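Local atomic coordinates of reducing-end xylose-releasing exo-oligoxylanase Rex8A (Paenibacillus barcinonensis, PDB entry 6SUD), a protein that hydrolyses short xylooligosaccharides, linear or branched, releasing xylose from their reducing ends during xylan breakdown. Residues Asp299-Asp304 with Val345-Asn350; Ala15-Arg20 with Ala332-Asp337; Tyr243-Tyr246 with Ala251-Gln254; Ala271-Asp276 with Val287-Arg292. The protein carries 1 engineered substitution. All coordinates share one frame; numbering follows the deposited sequence.

Interaction 1: Asp299-Asp304 with Val345-Asn350; sequences DIDVSD and VKRFWN
An Asx turn at Asp301, running straight into the 3-10 turn of Val302 to Asp304, meets Arg347 of helix 341-349 at the protein surface. Val302 carries most of the touch: the model sets its CG2 over one face of the Arg347 guanidinium group, but the NH2 end of the arginine is too close to it, so the place of NH2 and the depth of the contact are doubtful. The two backbones stay well apart, 9.7 Å between the CA atoms of Val302 and Arg347, and the long side chain bridges that distance. CG of Arg347 stands anti to the backbone N (chi1 175°), and a bend at chi2 turns the rest of the chain toward the loop. Asp301 OD2 stands 4.4 Å from Arg347 NH2 as modelled, opposite charges near each other but beyond a salt bridge, and the uncertain NH2 makes that distance less sure. In the Asx turn itself, Asp301 OD1 accepts from Ser303 N at 3.1 Å, the donor standing 47° out of the carboxylate plane, while Asp304 N bonds to Asp301 O at 2.8 Å. The contact joins the loop after helix 285-297 to helix 341-349 within the glycoside hydrolase family 8 domain, whose fold is an (alpha/alpha)6 barrel. With an alanine in place of Arg347, Val302 would probably lack the long side chain that spans to it and Asp301 the nearby positive charge. Both Val302 and Arg347 also rest on Leu326 of helix 322-331, whereas Asp304 OD1 forms a salt bridge with Arg306.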
loop_
_atom_site.group_PDB
_atom_site.type_symbol
_atom_site.label_atom_id
_atom_site.label_comp_id
_atom_site.label_asym_id
_atom_site.label_seq_id
_atom_site.Cartn_x
_atom_site.Cartn_y
_atom_site.Cartn_z
ATOM N N ASP A 299 -1.341 -23.417 -9.206
ATOM C CA ASP A 299 -1.451 -24.104 -10.523
ATOM C C ASP A 299 -2.149 -23.224 -11.557
ATOM O O ASP A 299 -2.675 -23.794 -12.553
ATOM C CB ASP A 299 -2.276 -25.388 -10.426
ATOM C CG ASP A 299 -1.531 -26.542 -9.796
ATOM O OD1 ASP A 299 -0.290 -26.524 -9.843
ATOM O OD2 ASP A 299 -2.200 -27.457 -9.290
ATOM N N ILE A 300 -2.188 -21.908 -11.339
ATOM C CA ILE A 300 -2.858 -20.968 -12.279
ATOM C C ILE A 300 -1.793 -20.096 -12.938
ATOM O O ILE A 300 -1.017 -19.428 -12.223
ATOM C CB ILE A 300 -3.962 -20.131 -11.608
ATOM C CG1 ILE A 300 -5.012 -21.028 -10.939
ATOM C CG2 ILE A 300 -4.573 -19.197 -12.644
ATOM C CD1 ILE A 300 -6.001 -20.301 -10.050
ATOM N N ASP A 301 -1.765 -20.109 -14.269
ATOM C CA ASP A 301 -0.821 -19.267 -15.038
ATOM C C ASP A 301 -1.209 -17.804 -14.836
ATOM O O ASP A 301 -2.408 -17.505 -14.908
ATOM C CB ASP A 301 -0.866 -19.568 -16.532
ATOM C CG ASP A 301 0.355 -19.039 -17.264
ATOM O OD1 ASP A 301 0.196 -18.057 -18.020
ATOM O OD2 ASP A 301 1.459 -19.580 -17.049
ATOM N N VAL A 302 -0.218 -16.926 -14.696
ATOM C CA VAL A 302 -0.411 -15.453 -14.548
ATOM C C VAL A 302 -1.245 -14.925 -15.722
ATOM O O VAL A 302 -2.106 -14.069 -15.503
ATOM C CB VAL A 302 0.950 -14.742 -14.464
ATOM C CG1 VAL A 302 0.811 -13.229 -14.477
ATOM C CG2 VAL A 302 1.742 -15.188 -13.249
ATOM N N SER A 303 -1.039 -15.434 -16.934
ATOM C CA SER A 303 -1.793 -14.953 -18.121
ATOM C C SER A 303 -3.251 -15.436 -18.080
ATOM O O SER A 303 -4.051 -14.937 -18.888
ATOM C CB SER A 303 -1.103 -15.373 -19.382
ATOM O OG SER A 303 -1.193 -16.778 -19.528
ATOM N N ASP A 304 -3.586 -16.351 -17.167
ATOM C CA ASP A 304 -4.941 -16.916 -16.988
ATOM C C ASP A 304 -5.646 -16.295 -15.779
ATOM O O ASP A 304 -6.810 -16.639 -15.562
ATOM C CB ASP A 304 -4.841 -18.420 -16.764
ATOM C CG ASP A 304 -6.136 -19.151 -17.016
ATOM O OD1 ASP A 304 -6.981 -18.640 -17.794
ATOM O OD2 ASP A 304 -6.280 -20.239 -16.459
ATOM N N VAL A 345 8.539 -16.888 -5.426
ATOM C CA VAL A 345 9.738 -16.009 -5.340
ATOM C C VAL A 345 10.484 -16.114 -6.670
ATOM O O VAL A 345 10.882 -15.067 -7.217
ATOM C CB VAL A 345 10.650 -16.395 -4.158
ATOM C CG1 VAL A 345 11.989 -15.680 -4.210
ATOM C CG2 VAL A 345 9.994 -16.141 -2.814
ATOM N N LYS A 346 10.681 -17.336 -7.159
ATOM C CA LYS A 346 11.402 -17.590 -8.436
ATOM C C LYS A 346 10.579 -17.047 -9.607
ATOM O O LYS A 346 11.177 -16.414 -10.501
ATOM C CB LYS A 346 11.680 -19.084 -8.615
ATOM C CG LYS A 346 12.358 -19.463 -9.924
ATOM C CD LYS A 346 12.564 -20.955 -10.074
ATOM C CE LYS A 346 14.002 -21.340 -10.345
ATOM N NZ LYS A 346 14.315 -21.297 -11.793
ATOM N N ARG A 347 9.267 -17.292 -9.613
ATOM C CA ARG A 347 8.375 -16.836 -10.711
ATOM C C ARG A 347 8.466 -15.310 -10.797
ATOM O O ARG A 347 8.534 -14.777 -11.906
ATOM C CB ARG A 347 6.936 -17.300 -10.466
ATOM C CG ARG A 347 5.922 -16.775 -11.473
ATOM C CD ARG A 347 6.129 -17.357 -12.850
ATOM N NE ARG A 347 4.958 -17.223 -13.714
ATOM C CZ ARG A 347 4.671 -16.158 -14.466
ATOM N NH1 ARG A 347 5.451 -15.083 -14.465
ATOM N NH2 ARG A 347 3.579 -16.165 -15.209
ATOM N N PHE A 348 8.467 -14.638 -9.647
ATOM C CA PHE A 348 8.505 -13.159 -9.587
ATOM C C PHE A 348 9.841 -12.652 -10.140
ATOM O O PHE A 348 9.845 -11.710 -10.968
ATOM C CB PHE A 348 8.274 -12.670 -8.158
ATOM C CG PHE A 348 8.326 -11.170 -8.081
ATOM C CD1 PHE A 348 7.266 -10.411 -8.558
ATOM C CD2 PHE A 348 9.460 -10.521 -7.625
ATOM C CE1 PHE A 348 7.323 -9.029 -8.529
ATOM C CE2 PHE A 348 9.519 -9.141 -7.606
ATOM C CZ PHE A 348 8.445 -8.402 -8.047
ATOM N N TRP A 349 10.945 -13.248 -9.688
ATOM C CA TRP A 349 12.320 -12.884 -10.120
ATOM C C TRP A 349 12.379 -12.896 -11.653
ATOM O O TRP A 349 13.026 -12.006 -12.245
ATOM C CB TRP A 349 13.364 -13.831 -9.509
ATOM C CG TRP A 349 14.764 -13.544 -9.954
ATOM C CD1 TRP A 349 15.396 -14.086 -11.035
ATOM C CD2 TRP A 349 15.700 -12.620 -9.365
ATOM N NE1 TRP A 349 16.666 -13.585 -11.147
ATOM C CE2 TRP A 349 16.884 -12.689 -10.133
ATOM C CE3 TRP A 349 15.666 -11.762 -8.259
ATOM C CZ2 TRP A 349 18.005 -11.914 -9.846
ATOM C CZ3 TRP A 349 16.780 -11.002 -7.967
ATOM C CH2 TRP A 349 17.932 -11.073 -8.755
ATOM N N ASN A 350 11.710 -13.866 -12.274
ATOM C CA ASN A 350 11.791 -14.112 -13.737
ATOM C C ASN A 350 10.725 -13.289 -14.473
ATOM O O ASN A 350 10.693 -13.359 -15.709
ATOM C CB ASN A 350 11.736 -15.615 -14.012
ATOM C CG ASN A 350 12.949 -16.330 -13.463
ATOM O OD1 ASN A 350 12.832 -17.235 -12.638
ATOM N ND2 ASN A 350 14.124 -15.900 -13.884
#

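Interaction 2: Ala15-Arg20 with Ala332-Asp337; sequences ANLFQR and ASLAAD
Leu17, the first residue of the short helix 17-20 capped by Asn16, presses into the 3-10 turn of Ala332 to Leu334, so that a segment near the N terminus is joined to the loop after helix 322-331. The tight part is all CD1 of Leu17. This methyl sits 3.0 Å from Ser333 O and 3.5 Å from Leu334 N, close against the peptide unit joining those two residues, and it also meets Ser333 CB at 3.6 Å. An extended chi2 (-165°) carries CD1 out to that position. The hydroxyl of Ser333 takes no part here, being engaged by Gln294 NE2 and Ala341 O. The rest is looser. Leu334 turns its CD2 back toward the N-terminal segment, where it comes to 4.3 Å from Leu17 CD1 and equally 4.3 Å from Ala15 CB, a plain meeting of methyl groups. Leu373 of helix 359-373 packs on Leu17 as well, which helps bury it. Toward solvent the character changes: Gln19 and Arg20 are exposed, and the Arg20 guanidinium passes one face over Leu17 CD2, which lies 3.3 Å above its plane and toward its rim. On that same helical turn Gln19 N donates to Asn16 OD1 at 3.0 Å, an N-cap bond whose donor stands 60° above the carbonyl plane of the asparagine.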
loop_
_atom_site.group_PDB
_atom_site.type_symbol
_atom_site.label_atom_id
_atom_site.label_comp_id
_atom_site.label_asym_id
_atom_site.label_seq_id
_atom_site.Cartn_x
_atom_site.Cartn_y
_atom_site.Cartn_z
ATOM N N ALA A 15 14.308 -10.659 6.483
ATOM C CA ALA A 15 14.398 -11.835 5.588
ATOM C C ALA A 15 14.718 -11.346 4.179
ATOM O O ALA A 15 14.022 -10.440 3.677
ATOM C CB ALA A 15 13.127 -12.645 5.584
ATOM N N ASN A 16 15.727 -11.955 3.561
ATOM C CA ASN A 16 16.062 -11.724 2.136
ATOM C C ASN A 16 15.689 -13.019 1.432
ATOM O O ASN A 16 16.510 -13.956 1.452
ATOM C CB ASN A 16 17.521 -11.297 1.960
ATOM C CG ASN A 16 17.921 -11.066 0.516
ATOM O OD1 ASN A 16 17.235 -11.494 -0.413
ATOM N ND2 ASN A 16 19.052 -10.411 0.307
ATOM N N LEU A 17 14.466 -13.094 0.915
ATOM C CA LEU A 17 13.934 -14.348 0.337
ATOM C C LEU A 17 14.611 -14.621 -0.998
ATOM O O LEU A 17 14.670 -15.800 -1.344
ATOM C CB LEU A 17 12.415 -14.259 0.194
ATOM C CG LEU A 17 11.696 -14.207 1.536
ATOM C CD1 LEU A 17 10.222 -14.479 1.375
ATOM C CD2 LEU A 17 12.307 -15.213 2.488
ATOM N N PHE A 18 15.082 -13.595 -1.718
ATOM C CA PHE A 18 15.847 -13.816 -2.973
ATOM C C PHE A 18 17.132 -14.576 -2.617
ATOM O O PHE A 18 17.463 -15.544 -3.298
ATOM C CB PHE A 18 16.117 -12.509 -3.719
ATOM C CG PHE A 18 14.919 -11.875 -4.386
ATOM C CD1 PHE A 18 14.001 -12.625 -5.109
ATOM C CD2 PHE A 18 14.742 -10.499 -4.359
ATOM C CE1 PHE A 18 12.920 -12.021 -5.738
ATOM C CE2 PHE A 18 13.661 -9.894 -4.982
ATOM C CZ PHE A 18 12.749 -10.655 -5.675
ATOM N N GLN A 19 17.807 -14.171 -1.542
ATOM C CA GLN A 19 19.072 -14.800 -1.080
ATOM C C GLN A 19 18.797 -16.210 -0.553
ATOM O O GLN A 19 19.573 -17.127 -0.889
ATOM C CB GLN A 19 19.731 -13.963 0.007
ATOM C CG GLN A 19 21.211 -14.265 0.149
ATOM C CD GLN A 19 21.896 -13.322 1.107
ATOM O OE1 GLN A 19 21.661 -12.115 1.105
ATOM N NE2 GLN A 19 22.784 -13.866 1.924
ATOM N N ARG A 20 17.741 -16.389 0.246
ATOM C CA ARG A 20 17.379 -17.711 0.833
ATOM C C ARG A 20 17.109 -18.687 -0.303
ATOM O O ARG A 20 17.341 -19.896 -0.167
ATOM C CB ARG A 20 16.159 -17.569 1.745
ATOM C CG ARG A 20 15.496 -18.888 2.112
ATOM C CD ARG A 20 14.262 -18.678 2.962
ATOM N NE ARG A 20 14.479 -17.766 4.079
ATOM C CZ ARG A 20 13.511 -17.317 4.868
ATOM N NH1 ARG A 20 12.264 -17.719 4.668
ATOM N NH2 ARG A 20 13.789 -16.493 5.867
ATOM N N ALA A 332 3.667 -12.646 -0.335
ATOM C CA ALA A 332 3.109 -13.530 0.715
ATOM C C ALA A 332 4.176 -14.521 1.202
ATOM O O ALA A 332 3.962 -15.112 2.269
ATOM C CB ALA A 332 1.894 -14.262 0.212
ATOM N N SER A 333 5.278 -14.686 0.457
ATOM C CA SER A 333 6.409 -15.574 0.839
ATOM C C SER A 333 7.156 -15.040 2.071
ATOM O O SER A 333 7.872 -15.852 2.703
ATOM C CB SER A 333 7.313 -15.836 -0.309
ATOM O OG SER A 333 6.636 -16.658 -1.265
ATOM N N LEU A 334 7.013 -13.756 2.431
ATOM C CA LEU A 334 7.539 -13.268 3.739
ATOM C C LEU A 334 6.906 -14.063 4.890
ATOM O O LEU A 334 7.564 -14.163 5.941
ATOM C CB LEU A 334 7.294 -11.766 3.922
ATOM C CG LEU A 334 8.230 -10.832 3.166
ATOM C CD1 LEU A 334 7.735 -9.394 3.234
ATOM C CD2 LEU A 334 9.649 -10.937 3.681
ATOM N N ALA A 335 5.685 -14.577 4.730
ATOM C CA ALA A 335 4.934 -15.245 5.823
ATOM C C ALA A 335 4.698 -16.728 5.523
ATOM O O ALA A 335 4.724 -17.528 6.462
ATOM C CB ALA A 335 3.638 -14.524 6.075
ATOM N N ALA A 336 4.439 -17.085 4.267
ATOM C CA ALA A 336 4.086 -18.470 3.871
ATOM C C ALA A 336 5.271 -19.393 4.180
ATOM O O ALA A 336 6.435 -18.982 3.970
ATOM C CB ALA A 336 3.707 -18.526 2.410
ATOM N N ASP A 337 4.987 -20.587 4.681
ATOM C CA ASP A 337 6.006 -21.653 4.893
ATOM C C ASP A 337 5.560 -22.930 4.174
ATOM O O ASP A 337 6.085 -24.020 4.505
ATOM C CB ASP A 337 6.219 -21.893 6.383
ATOM C CG ASP A 337 4.982 -22.427 7.078
ATOM O OD1 ASP A 337 3.973 -22.664 6.377
ATOM O OD2 ASP A 337 5.039 -22.605 8.310
#

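Interaction 3: Tyr243-Tyr246 with Ala251-Gln254; sequences YANY and APVQ
Tyr243 and Gln254 meet with the ring turned edge-on: Gln254 CG lies near the ring plane, 3.9 Å from Tyr243 CD2, and the amide plane of the glutamine is inclined 61° to the ring. A bend at chi2 folds the glutamine back on its own segment, where NE2 donates to Pro252 O at 3.0 Å, the donor standing above that carbonyl plane. At the root of the ring, Tyr243 CB meets Ala251 CB at 3.9 Å. The one direct bond joining the segments runs from Ala251 N to Tyr243 O, 3.1 Å long and nearly straight at 172°. A water donates to the same Tyr243 O at 2.9 Å and also to Ala251 O, so the carbonyl of Tyr243 is gripped twice and the two segments are bridged a second time. Two residues on from Tyr243, Asn245 crosses Pro252 at about a right angle. Its CG, anti to the carbonyl carbon (chi1 -63°), brings OD1 to 3.6 Å from Ala251 CA and up to Pro252 CD, while ND2 bonds to Thr249 OG1 within the intervening loop. A valine in place of Asn245 would probably leave Thr249 without that amide donor and set the loop freer to shift. The phenol OH of Tyr243 is held by His256 NE2, and its ring stacks on Phe259. The result is a loop folded back on itself beside the catalytic cleft: the nearest side-chain atoms of Tyr243 and Asp265, the inferred proton acceptor, are about 4 Å apart, and those of Tyr243 and a bound xylose about 6 Å.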
loop_
_atom_site.group_PDB
_atom_site.type_symbol
_atom_site.label_atom_id
_atom_site.label_comp_id
_atom_site.label_asym_id
_atom_site.label_seq_id
_atom_site.Cartn_x
_atom_site.Cartn_y
_atom_site.Cartn_z
ATOM N N TYR A 243 -14.436 -4.347 -1.408
ATOM C CA TYR A 243 -15.105 -3.602 -0.303
ATOM C C TYR A 243 -15.783 -4.603 0.621
ATOM O O TYR A 243 -16.402 -5.562 0.149
ATOM C CB TYR A 243 -16.190 -2.635 -0.783
ATOM C CG TYR A 243 -15.779 -1.568 -1.769
ATOM C CD1 TYR A 243 -14.452 -1.237 -2.014
ATOM C CD2 TYR A 243 -16.750 -0.851 -2.451
ATOM C CE1 TYR A 243 -14.104 -0.256 -2.937
ATOM C CE2 TYR A 243 -16.422 0.134 -3.366
ATOM C CZ TYR A 243 -15.097 0.438 -3.613
ATOM O OH TYR A 243 -14.788 1.414 -4.522
ATOM N N ALA A 244 -15.684 -4.354 1.926
ATOM C CA ALA A 244 -16.241 -5.251 2.959
ATOM C C ALA A 244 -16.957 -4.427 4.024
ATOM O O ALA A 244 -16.505 -3.316 4.318
ATOM C CB ALA A 244 -15.144 -6.084 3.566
ATOM N N ASN A 245 -18.037 -4.988 4.566
ATOM C CA ASN A 245 -18.721 -4.494 5.786
ATOM C C ASN A 245 -17.760 -4.560 6.979
ATOM O O ASN A 245 -16.731 -5.272 6.903
ATOM C CB ASN A 245 -19.987 -5.311 6.038
ATOM C CG ASN A 245 -20.994 -5.154 4.922
ATOM O OD1 ASN A 245 -21.272 -4.037 4.508
ATOM N ND2 ASN A 245 -21.534 -6.252 4.423
ATOM N N TYR A 246 -18.114 -3.885 8.075
ATOM C CA TYR A 246 -17.319 -3.857 9.325
ATOM C C TYR A 246 -17.209 -5.274 9.898
ATOM O O TYR A 246 -16.259 -5.514 10.658
ATOM C CB TYR A 246 -17.930 -2.878 10.331
ATOM C CG TYR A 246 -17.778 -1.413 9.987
ATOM C CD1 TYR A 246 -16.652 -0.928 9.335
ATOM C CD2 TYR A 246 -18.748 -0.493 10.350
ATOM C CE1 TYR A 246 -16.509 0.419 9.026
ATOM C CE2 TYR A 246 -18.616 0.858 10.059
ATOM C CZ TYR A 246 -17.494 1.318 9.392
ATOM O OH TYR A 246 -17.355 2.652 9.124
ATOM N N ALA A 251 -19.314 -6.028 1.063
ATOM C CA ALA A 251 -20.233 -4.877 1.133
ATOM C C ALA A 251 -21.192 -4.957 -0.049
ATOM O O ALA A 251 -20.900 -5.624 -1.045
ATOM C CB ALA A 251 -19.431 -3.608 1.140
ATOM N N PRO A 252 -22.375 -4.302 0.025
ATOM C CA PRO A 252 -23.314 -4.302 -1.096
ATOM C C PRO A 252 -22.717 -3.717 -2.383
ATOM O O PRO A 252 -21.767 -2.954 -2.320
ATOM C CB PRO A 252 -24.479 -3.416 -0.629
ATOM C CG PRO A 252 -24.351 -3.367 0.887
ATOM C CD PRO A 252 -22.880 -3.554 1.190
ATOM N N VAL A 253 -23.304 -4.077 -3.525
ATOM C CA VAL A 253 -22.986 -3.440 -4.834
ATOM C C VAL A 253 -23.181 -1.929 -4.669
ATOM O O VAL A 253 -24.190 -1.509 -4.050
ATOM C CB VAL A 253 -23.837 -4.026 -5.976
ATOM C CG1 VAL A 253 -23.684 -3.236 -7.275
ATOM C CG2 VAL A 253 -23.496 -5.488 -6.206
ATOM N N GLN A 254 -22.227 -1.147 -5.168
ATOM C CA GLN A 254 -22.237 0.331 -5.025
ATOM C C GLN A 254 -22.679 0.947 -6.354
ATOM O O GLN A 254 -22.686 0.237 -7.381
ATOM C CB GLN A 254 -20.867 0.825 -4.550
ATOM C CG GLN A 254 -20.449 0.279 -3.190
ATOM C CD GLN A 254 -21.330 0.749 -2.053
ATOM O OE1 GLN A 254 -21.600 1.942 -1.901
ATOM N NE2 GLN A 254 -21.782 -0.189 -1.235
HETATM O O HOH W 1 -18.522 -5.421 -1.850
#

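Interaction 4: Ala271-Asp276 with Val287-Arg292; sequences ANVALD and VQQSNR
Val273 of helix 268-280 faces Gln289 and Ser290 of helix 285-297, two consecutive helices, roughly antiparallel and joined by a short turn, consistent with the (alpha/alpha)6 barrel of the family. The van der Waals part of their meeting is slight and unstrained. CG2 of Val273 approaches the aliphatic CG of Gln289 at 4.4 Å and Ser290 OG at 4.3 Å, so a single methyl rests against two successive side chains of the facing helix. Gln289 can offer a methylene here because its CG is anti to the backbone N (chi1 164°), after which the chain bends at chi2 and sends the amide off to another partner.

The polar groups look elsewhere than across this interface. Gln289 NE2 bonds to Gly238 O, and Ser290 OG returns to Gln286 O one turn back on its own helix, so the hydroxyl meets Val273 while already satisfied. Farther round the same helix Asn291 ND2 reaches Gln288 OE1 in a weak bond of 3.4 Å. Just beyond the contact Asp276 OD2 accepts from Gln286 NE2 of the partner helix, tying the two helices, and forms a salt bridge with Arg226 of helix 215-232. Backbone bonds keep both helices regular, as in Leu275 N to Ala271 O at 3.1 Å and Asn291 N to Val287 O at 3.0 Å.

Around this pair the neighbouring helices close in. Ala271 and Leu275 lean on Met331 of helix 322-331, Leu275 and Asp276 touch His201 of helix 200-209, and on the helix 285-297 side Ser290 packs on Ala335, with Asn291 ND2 bonded to Asp337 OD1.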
loop_
_atom_site.group_PDB
_atom_site.type_symbol
_atom_site.label_atom_id
_atom_site.label_comp_id
_atom_site.label_asym_id
_atom_site.label_seq_id
_atom_site.Cartn_x
_atom_site.Cartn_y
_atom_site.Cartn_z
ATOM N N ALA A 271 -0.125 -8.978 0.467
ATOM C CA ALA A 271 1.132 -8.214 0.613
ATOM C C ALA A 271 1.186 -7.596 2.016
ATOM O O ALA A 271 2.219 -7.683 2.654
ATOM C CB ALA A 271 1.228 -7.145 -0.444
ATOM N N ASN A 272 0.085 -6.994 2.453
ATOM C CA ASN A 272 -0.032 -6.224 3.721
ATOM C C ASN A 272 0.107 -7.152 4.928
ATOM O O ASN A 272 0.819 -6.804 5.899
ATOM C CB ASN A 272 -1.376 -5.502 3.786
ATOM C CG ASN A 272 -1.482 -4.322 2.845
ATOM O OD1 ASN A 272 -0.467 -3.779 2.392
ATOM N ND2 ASN A 272 -2.714 -3.928 2.546
ATOM N N VAL A 273 -0.599 -8.274 4.889
ATOM C CA VAL A 273 -0.518 -9.304 5.964
ATOM C C VAL A 273 0.910 -9.859 6.040
ATOM O O VAL A 273 1.422 -10.011 7.137
ATOM C CB VAL A 273 -1.556 -10.408 5.734
ATOM C CG1 VAL A 273 -2.957 -9.854 5.727
ATOM C CG2 VAL A 273 -1.335 -11.164 4.447
ATOM N N ALA A 274 1.545 -10.150 4.901
ATOM C CA ALA A 274 2.935 -10.664 4.842
ATOM C C ALA A 274 3.912 -9.674 5.487
ATOM O O ALA A 274 4.811 -10.126 6.196
ATOM C CB ALA A 274 3.336 -10.914 3.422
ATOM N N LEU A 275 3.758 -8.363 5.249
ATOM C CA LEU A 275 4.713 -7.369 5.795
ATOM C C LEU A 275 4.484 -7.229 7.309
ATOM O O LEU A 275 5.485 -7.130 8.034
ATOM C CB LEU A 275 4.593 -6.042 5.041
ATOM C CG LEU A 275 5.716 -5.032 5.287
ATOM C CD1 LEU A 275 7.088 -5.583 4.921
ATOM C CD2 LEU A 275 5.437 -3.755 4.516
ATOM N N ASP A 276 3.234 -7.276 7.783
ATOM C CA ASP A 276 2.923 -7.208 9.241
ATOM C C ASP A 276 3.587 -8.390 9.960
ATOM O O ASP A 276 4.091 -8.215 11.101
ATOM C CB ASP A 276 1.419 -7.245 9.512
ATOM C CG ASP A 276 1.090 -7.031 10.980
ATOM O OD1 ASP A 276 1.603 -6.057 11.550
ATOM O OD2 ASP A 276 0.344 -7.866 11.548
ATOM N N VAL A 287 0.449 -16.639 8.684
ATOM C CA VAL A 287 1.217 -17.702 7.974
ATOM C C VAL A 287 0.226 -18.561 7.191
ATOM O O VAL A 287 0.468 -18.797 6.027
ATOM C CB VAL A 287 2.080 -18.504 8.963
ATOM C CG1 VAL A 287 2.680 -19.755 8.342
ATOM C CG2 VAL A 287 3.167 -17.622 9.564
ATOM N N GLN A 288 -0.886 -18.966 7.811
ATOM C CA GLN A 288 -1.887 -19.854 7.166
ATOM C C GLN A 288 -2.588 -19.090 6.034
ATOM O O GLN A 288 -2.723 -19.674 4.955
ATOM C CB GLN A 288 -2.809 -20.471 8.224
ATOM C CG GLN A 288 -2.060 -21.305 9.268
ATOM C CD GLN A 288 -1.068 -22.301 8.711
ATOM O OE1 GLN A 288 -1.255 -22.861 7.625
ATOM N NE2 GLN A 288 0.019 -22.526 9.429
ATOM N N GLN A 289 -2.969 -17.827 6.251
ATOM C CA GLN A 289 -3.578 -16.947 5.224
ATOM C C GLN A 289 -2.639 -16.873 4.017
ATOM O O GLN A 289 -3.106 -17.052 2.898
ATOM C CB GLN A 289 -3.854 -15.545 5.771
ATOM C CG GLN A 289 -4.122 -14.502 4.695
ATOM C CD GLN A 289 -5.333 -14.793 3.851
ATOM O OE1 GLN A 289 -6.228 -15.537 4.245
ATOM N NE2 GLN A 289 -5.357 -14.210 2.660
ATOM N N SER A 290 -1.350 -16.621 4.244
ATOM C CA SER A 290 -0.338 -16.567 3.160
ATOM C C SER A 290 -0.262 -17.921 2.427
ATOM O O SER A 290 -0.255 -17.913 1.195
ATOM C CB SER A 290 0.984 -16.104 3.698
ATOM O OG SER A 290 0.832 -14.837 4.332
ATOM N N ASN A 291 -0.188 -19.039 3.140
ATOM C CA ASN A 291 -0.157 -20.402 2.530
ATOM C C ASN A 291 -1.402 -20.621 1.644
ATOM O O ASN A 291 -1.272 -21.247 0.571
ATOM C CB ASN A 291 -0.060 -21.493 3.602
ATOM C CG ASN A 291 1.260 -21.497 4.350
ATOM O OD1 ASN A 291 2.255 -20.967 3.874
ATOM N ND2 ASN A 291 1.292 -22.103 5.521
ATOM N N ARG A 292 -2.576 -20.181 2.108
ATOM C CA ARG A 292 -3.880 -20.438 1.439
ATOM C C ARG A 292 -3.928 -19.712 0.111
ATOM O O ARG A 292 -4.225 -20.374 -0.909
ATOM C CB ARG A 292 -5.082 -19.961 2.257
ATOM C CG ARG A 292 -5.384 -20.879 3.415
ATOM C CD ARG A 292 -6.709 -20.654 4.101
ATOM N NE ARG A 292 -6.656 -21.489 5.303
ATOM C CZ ARG A 292 -6.698 -21.064 6.565
ATOM N NH1 ARG A 292 -6.839 -19.779 6.852
ATOM N NH2 ARG A 292 -6.635 -21.941 7.551
#

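Overall arrangement
Burial separates these contacts. Interactions 2 and 4 are buried and made by van der Waals contact, mostly of methyl groups in interaction 2 and of one valine methyl on polar residues in interaction 4. Interaction 1 lies at the surface, where a charged side chain reaches across, and interaction 3 is partly buried and the one crossed by a direct backbone bond and a water bridge. Three share elements: helix 285-297 belongs to interaction 4, the loop after it supplies interaction 1, and segment 332-337 of interaction 2 packs on that helix. Phe18 joins interaction 2 to Val345, Phe348 and Trp349 of interaction 1. Interaction 3 stands apart, its centre about 30 Å from that of interaction 1.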